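Local coordinates for tRNA nucleotidyl transferase-related protein (Thermotoga maritima, PDB 3H38) that adds the CCA sequence to the 3' end of tRNA as a class II, magnesium-dependent nucleotidyltransferase, here as the C-terminal part of a longer protein, at residues A[207-219]-A[298-310]. Numbering follows the deposited sequence.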
loop_
_atom_site.group_PDB
_atom_site.type_symbol
_atom_site.label_atom_id
_atom_site.label_comp_id
_atom_site.label_asym_id
_atom_site.label_seq_id
_atom_site.Cartn_x
_atom_site.Cartn_y
_atom_site.Cartn_z
ATOM N N GLY A 207 4.216 -23.525 -4.364
ATOM C CA GLY A 207 5.382 -22.888 -3.755
ATOM C C GLY A 207 5.894 -21.635 -4.430
ATOM O O GLY A 207 6.979 -21.140 -4.150
ATOM N N TYR A 208 5.095 -21.078 -5.307
ATOM C CA TYR A 208 5.623 -20.005 -6.135
ATOM C C TYR A 208 5.870 -18.679 -5.409
ATOM O O TYR A 208 6.866 -17.992 -5.686
ATOM C CB TYR A 208 4.859 -19.903 -7.458
ATOM C CG TYR A 208 5.316 -21.000 -8.403
ATOM C CD1 TYR A 208 6.604 -20.988 -8.938
ATOM C CD2 TYR A 208 4.487 -22.066 -8.726
ATOM C CE1 TYR A 208 7.040 -21.994 -9.799
ATOM C CE2 TYR A 208 4.912 -23.080 -9.581
ATOM C CZ TYR A 208 6.192 -23.038 -10.116
ATOM O OH TYR A 208 6.625 -24.045 -10.955
ATOM N N LEU A 209 5.007 -18.374 -4.444
ATOM C CA LEU A 209 5.177 -17.212 -3.584
ATOM C C LEU A 209 6.532 -17.272 -2.850
ATOM O O LEU A 209 7.322 -16.325 -2.915
ATOM C CB LEU A 209 4.000 -17.110 -2.602
ATOM C CG LEU A 209 2.738 -16.269 -2.921
ATOM C CD1 LEU A 209 2.660 -15.818 -4.344
ATOM C CD2 LEU A 209 1.453 -16.978 -2.516
ATOM N N GLU A 210 6.815 -18.391 -2.181
ATOM C CA GLU A 210 8.109 -18.565 -1.531
ATOM C C GLU A 210 9.252 -18.441 -2.507
ATOM O O GLU A 210 10.348 -18.026 -2.126
ATOM C CB GLU A 210 8.232 -19.922 -0.846
ATOM C CG GLU A 210 7.228 -20.906 -1.313
ATOM C CD GLU A 210 5.896 -20.634 -0.677
ATOM O OE1 GLU A 210 4.842 -20.929 -1.279
ATOM O OE2 GLU A 210 5.928 -20.097 0.436
ATOM N N ARG A 211 9.017 -18.853 -3.748
ATOM C CA ARG A 211 10.082 -18.801 -4.741
ATOM C C ARG A 211 10.361 -17.372 -5.167
ATOM O O ARG A 211 11.427 -17.100 -5.664
ATOM C CB ARG A 211 9.767 -19.663 -5.959
ATOM C CG ARG A 211 10.208 -21.121 -5.797
ATOM C CD ARG A 211 9.401 -22.051 -6.702
ATOM N NE ARG A 211 10.052 -22.517 -7.944
ATOM C CZ ARG A 211 11.219 -22.100 -8.451
ATOM N NH1 ARG A 211 11.662 -22.641 -9.584
ATOM N NH2 ARG A 211 11.948 -21.151 -7.859
ATOM N N THR A 212 9.411 -16.456 -4.966
ATOM C CA THR A 212 9.680 -15.052 -5.266
ATOM C C THR A 212 10.347 -14.332 -4.091
ATOM O O THR A 212 10.330 -14.825 -2.982
ATOM C CB THR A 212 8.451 -14.284 -5.930
ATOM O OG1 THR A 212 8.225 -13.016 -5.297
ATOM C CG2 THR A 212 7.200 -15.094 -5.883
ATOM N N THR A 213 10.993 -13.197 -4.351
ATOM C CA THR A 213 11.746 -12.511 -3.308
ATOM C C THR A 213 10.811 -11.707 -2.419
ATOM O O THR A 213 9.767 -11.227 -2.869
ATOM C CB THR A 213 12.846 -11.578 -3.891
ATOM O OG1 THR A 213 12.255 -10.435 -4.536
ATOM C CG2 THR A 213 13.709 -12.332 -4.880
ATOM N N GLY A 214 11.196 -11.575 -1.154
ATOM C CA GLY A 214 10.451 -10.788 -0.192
ATOM C C GLY A 214 10.062 -9.384 -0.617
ATOM O O GLY A 214 8.876 -9.025 -0.603
ATOM N N PRO A 215 11.059 -8.565 -0.982
ATOM C CA PRO A 215 10.838 -7.150 -1.324
ATOM C C PRO A 215 9.812 -6.933 -2.438
ATOM O O PRO A 215 9.087 -5.930 -2.425
ATOM C CB PRO A 215 12.225 -6.688 -1.795
ATOM C CG PRO A 215 13.182 -7.574 -1.056
ATOM C CD PRO A 215 12.492 -8.908 -0.921
ATOM N N ARG A 216 9.756 -7.850 -3.399
ATOM C CA ARG A 216 8.833 -7.684 -4.503
ATOM C C ARG A 216 7.432 -7.903 -3.951
ATOM O O ARG A 216 6.522 -7.115 -4.166
ATOM C CB ARG A 216 9.179 -8.650 -5.644
ATOM C CG ARG A 216 10.641 -8.516 -6.164
ATOM C CD ARG A 216 10.834 -9.236 -7.530
ATOM N NE ARG A 216 9.852 -8.731 -8.491
ATOM C CZ ARG A 216 9.016 -9.476 -9.207
ATOM N NH1 ARG A 216 8.158 -8.868 -10.028
ATOM N NH2 ARG A 216 9.041 -10.810 -9.123
ATOM N N LEU A 217 7.292 -8.971 -3.188
ATOM C CA LEU A 217 6.050 -9.322 -2.537
ATOM C C LEU A 217 5.592 -8.208 -1.575
ATOM O O LEU A 217 4.410 -7.840 -1.545
ATOM C CB LEU A 217 6.270 -10.624 -1.772
ATOM C CG LEU A 217 5.789 -12.008 -2.232
ATOM C CD1 LEU A 217 5.458 -12.082 -3.681
ATOM C CD2 LEU A 217 6.803 -13.078 -1.825
ATOM N N ARG A 218 6.523 -7.660 -0.796
ATOM C CA ARG A 218 6.146 -6.668 0.195
ATOM C C ARG A 218 5.533 -5.502 -0.544
ATOM O O ARG A 218 4.504 -4.929 -0.143
ATOM C CB ARG A 218 7.363 -6.220 1.017
ATOM C CG ARG A 218 7.175 -4.913 1.756
ATOM C CD ARG A 218 8.226 -4.662 2.832
ATOM N NE ARG A 218 8.026 -3.333 3.399
ATOM C CZ ARG A 218 8.762 -2.800 4.372
ATOM N NH1 ARG A 218 8.498 -1.586 4.816
ATOM N NH2 ARG A 218 9.766 -3.468 4.893
ATOM N N GLN A 219 6.153 -5.157 -1.657
ATOM C CA GLN A 219 5.723 -3.981 -2.344
ATOM C C GLN A 219 4.325 -4.150 -2.923
ATOM O O GLN A 219 3.545 -3.193 -2.948
ATOM C CB GLN A 219 6.712 -3.584 -3.430
ATOM C CG GLN A 219 6.264 -2.305 -4.110
ATOM C CD GLN A 219 6.396 -2.369 -5.615
ATOM O OE1 GLN A 219 5.410 -2.604 -6.333
ATOM N NE2 GLN A 219 7.619 -2.168 -6.110
ATOM N N GLU A 298 13.078 -15.436 10.496
ATOM C CA GLU A 298 12.872 -15.890 9.123
ATOM C C GLU A 298 12.050 -14.861 8.371
ATOM O O GLU A 298 12.345 -14.496 7.229
ATOM C CB GLU A 298 12.113 -17.218 9.105
ATOM C CG GLU A 298 12.924 -18.427 9.539
ATOM C CD GLU A 298 12.395 -19.737 8.958
ATOM O OE1 GLU A 298 11.618 -19.681 7.976
ATOM O OE2 GLU A 298 12.768 -20.818 9.476
ATOM N N VAL A 299 10.998 -14.401 9.031
ATOM C CA VAL A 299 10.116 -13.432 8.441
ATOM C C VAL A 299 10.739 -12.042 8.500
ATOM O O VAL A 299 10.710 -11.290 7.516
ATOM C CB VAL A 299 8.723 -13.489 9.115
ATOM C CG1 VAL A 299 8.163 -12.110 9.285
ATOM C CG2 VAL A 299 7.791 -14.393 8.305
ATOM N N ARG A 300 11.316 -11.693 9.644
ATOM C CA ARG A 300 11.976 -10.400 9.735
ATOM C C ARG A 300 12.945 -10.208 8.560
ATOM O O ARG A 300 13.042 -9.128 8.002
ATOM C CB ARG A 300 12.735 -10.250 11.050
ATOM C CG ARG A 300 13.556 -8.965 11.100
ATOM C CD ARG A 300 14.623 -9.053 12.148
ATOM N NE ARG A 300 15.532 -10.158 11.874
ATOM C CZ ARG A 300 16.183 -10.839 12.813
ATOM N NH1 ARG A 300 17.003 -11.831 12.472
ATOM N NH2 ARG A 300 16.004 -10.531 14.092
ATOM N N ASP A 301 13.655 -11.265 8.188
ATOM C CA ASP A 301 14.698 -11.143 7.178
ATOM C C ASP A 301 14.153 -11.215 5.768
ATOM O O ASP A 301 14.710 -10.582 4.879
ATOM C CB ASP A 301 15.783 -12.223 7.343
ATOM C CG ASP A 301 16.715 -11.971 8.540
ATOM O OD1 ASP A 301 16.889 -10.799 8.962
ATOM O OD2 ASP A 301 17.284 -12.965 9.049
ATOM N N ARG A 302 13.094 -11.996 5.550
ATOM C CA ARG A 302 12.571 -12.190 4.197
ATOM C C ARG A 302 11.972 -10.896 3.629
ATOM O O ARG A 302 12.359 -10.424 2.551
ATOM C CB ARG A 302 11.561 -13.342 4.152
ATOM C CG ARG A 302 10.843 -13.504 2.814
ATOM C CD ARG A 302 10.423 -14.946 2.567
ATOM N NE ARG A 302 9.412 -15.099 1.512
ATOM C CZ ARG A 302 9.687 -15.173 0.211
ATOM N NH1 ARG A 302 8.711 -15.348 -0.666
ATOM N NH2 ARG A 302 10.941 -15.083 -0.217
ATOM N N TYR A 303 11.073 -10.302 4.384
ATOM C CA TYR A 303 10.547 -8.984 4.152
ATOM C C TYR A 303 11.454 -8.193 5.011
ATOM O O TYR A 303 12.008 -8.742 5.886
ATOM C CB TYR A 303 9.122 -8.949 4.621
ATOM C CG TYR A 303 8.387 -10.088 4.050
ATOM C CD1 TYR A 303 8.045 -11.137 4.815
ATOM C CD2 TYR A 303 8.101 -10.146 2.713
ATOM C CE1 TYR A 303 7.409 -12.180 4.284
ATOM C CE2 TYR A 303 7.477 -11.185 2.188
ATOM C CZ TYR A 303 7.110 -12.197 2.971
ATOM O OH TYR A 303 6.480 -13.260 2.459
ATOM N N SER A 304 11.754 -6.956 4.743
ATOM C CA SER A 304 12.782 -6.354 5.587
ATOM C C SER A 304 12.318 -5.547 6.782
ATOM O O SER A 304 12.362 -4.356 6.731
ATOM C CB SER A 304 13.756 -5.562 4.743
ATOM O OG SER A 304 14.459 -6.424 3.893
ATOM N N LEU A 305 11.948 -6.207 7.874
ATOM C CA LEU A 305 11.267 -5.603 9.019
ATOM C C LEU A 305 12.216 -5.042 10.070
ATOM O O LEU A 305 13.328 -5.547 10.244
ATOM C CB LEU A 305 10.341 -6.645 9.632
ATOM C CG LEU A 305 9.532 -7.345 8.532
ATOM C CD1 LEU A 305 8.540 -8.388 9.102
ATOM C CD2 LEU A 305 8.815 -6.307 7.594
ATOM N N ARG A 306 11.769 -4.057 10.822
ATOM C CA ARG A 306 12.553 -3.516 11.900
ATOM C C ARG A 306 12.796 -4.593 12.903
ATOM O O ARG A 306 11.989 -5.445 13.082
ATOM C CB ARG A 306 11.807 -2.421 12.589
ATOM C CG ARG A 306 11.434 -1.308 11.713
ATOM C CD ARG A 306 11.291 -0.002 12.428
ATOM N NE ARG A 306 11.456 1.096 11.485
ATOM C CZ ARG A 306 11.630 2.377 11.810
ATOM N NH1 ARG A 306 11.662 2.761 13.079
ATOM N NH2 ARG A 306 11.760 3.280 10.852
ATOM N N ARG A 307 13.938 -4.566 13.555
ATOM C CA ARG A 307 14.264 -5.632 14.494
ATOM C C ARG A 307 13.369 -5.586 15.742
ATOM O O ARG A 307 12.955 -6.620 16.260
ATOM C CB ARG A 307 15.749 -5.570 14.894
ATOM C CG ARG A 307 16.747 -5.878 13.764
ATOM C CD ARG A 307 18.192 -5.958 14.273
ATOM N NE ARG A 307 18.411 -7.062 15.216
ATOM C CZ ARG A 307 18.797 -8.290 14.865
ATOM N NH1 ARG A 307 19.003 -8.573 13.584
ATOM N NH2 ARG A 307 18.975 -9.237 15.790
ATOM N N ASN A 308 13.058 -4.394 16.187
ATOM C CA ASN A 308 12.282 -4.178 17.379
ATOM C C ASN A 308 10.838 -4.593 17.267
ATOM O O ASN A 308 10.173 -4.641 18.238
ATOM C CB ASN A 308 12.337 -2.704 17.754
ATOM C CG ASN A 308 12.779 -2.482 19.172
ATOM O OD1 ASN A 308 11.972 -2.212 20.059
ATOM N ND2 ASN A 308 14.072 -2.603 19.404
ATOM N N LEU A 309 10.355 -4.827 16.066
ATOM C CA LEU A 309 8.934 -5.004 15.802
ATOM C C LEU A 309 8.339 -6.159 16.591
ATOM O O LEU A 309 7.194 -6.077 17.078
ATOM C CB LEU A 309 8.674 -5.199 14.298
ATOM C CG LEU A 309 7.225 -5.537 13.937
ATOM C CD1 LEU A 309 6.264 -4.322 14.158
ATOM C CD2 LEU A 309 7.111 -6.134 12.540
ATOM N N ILE A 310 9.115 -7.236 16.710
ATOM C CA ILE A 310 8.657 -8.394 17.449
ATOM C C ILE A 310 8.441 -8.017 18.921
ATOM O O ILE A 310 7.506 -8.491 19.550
ATOM C CB ILE A 310 9.587 -9.593 17.291
ATOM C CG1 ILE A 310 8.860 -10.882 17.695
ATOM C CG2 ILE A 310 10.881 -9.389 18.089
ATOM C CD1 ILE A 310 7.582 -11.149 16.921
#
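Arg302, the last residue of helix 293-302, reaches across to the turn that joins helices 208-211 and 214-225. With CG anti to the backbone N (chi1 173°) and the chain extended as far as NE, it brings its guanidinium end-on to one carbonyl: NH1 donates to Thr212 O at 2.9 Å and NH2 to the same oxygen at 2.8 Å, and that oxygen lies near the guanidinium plane. NH1 also makes a weak bond to Leu209 O (2.8 Å), an oxygen that already accepts from Thr212 N. The bonds join the C-terminal end of helix 293-302 to a turn in the part matched to the polymerase A RNA-binding family, within the helical region that follows the nucleotidyltransferase head; the side chain of Thr212 is about 6 Å from that of Asp174, which binds ATP and CTP in other structures of this protein. An alanine in place of Arg302 would probably leave Thr212 O without its two guanidinium donors and the turn less firmly tied to helix 293-302. Gly214 CA makes a nearly straight CA-H...O contact with Arg302 O (CA to O 3.4 Å). The Tyr303 ring turns its edge to Gly214 O and Leu217 CB, while its hydroxyl bonds to Leu246 O. Arg218 NH2 bonds weakly to Ser304 O (3.3 Å); its NE forms a salt bridge with Glu222.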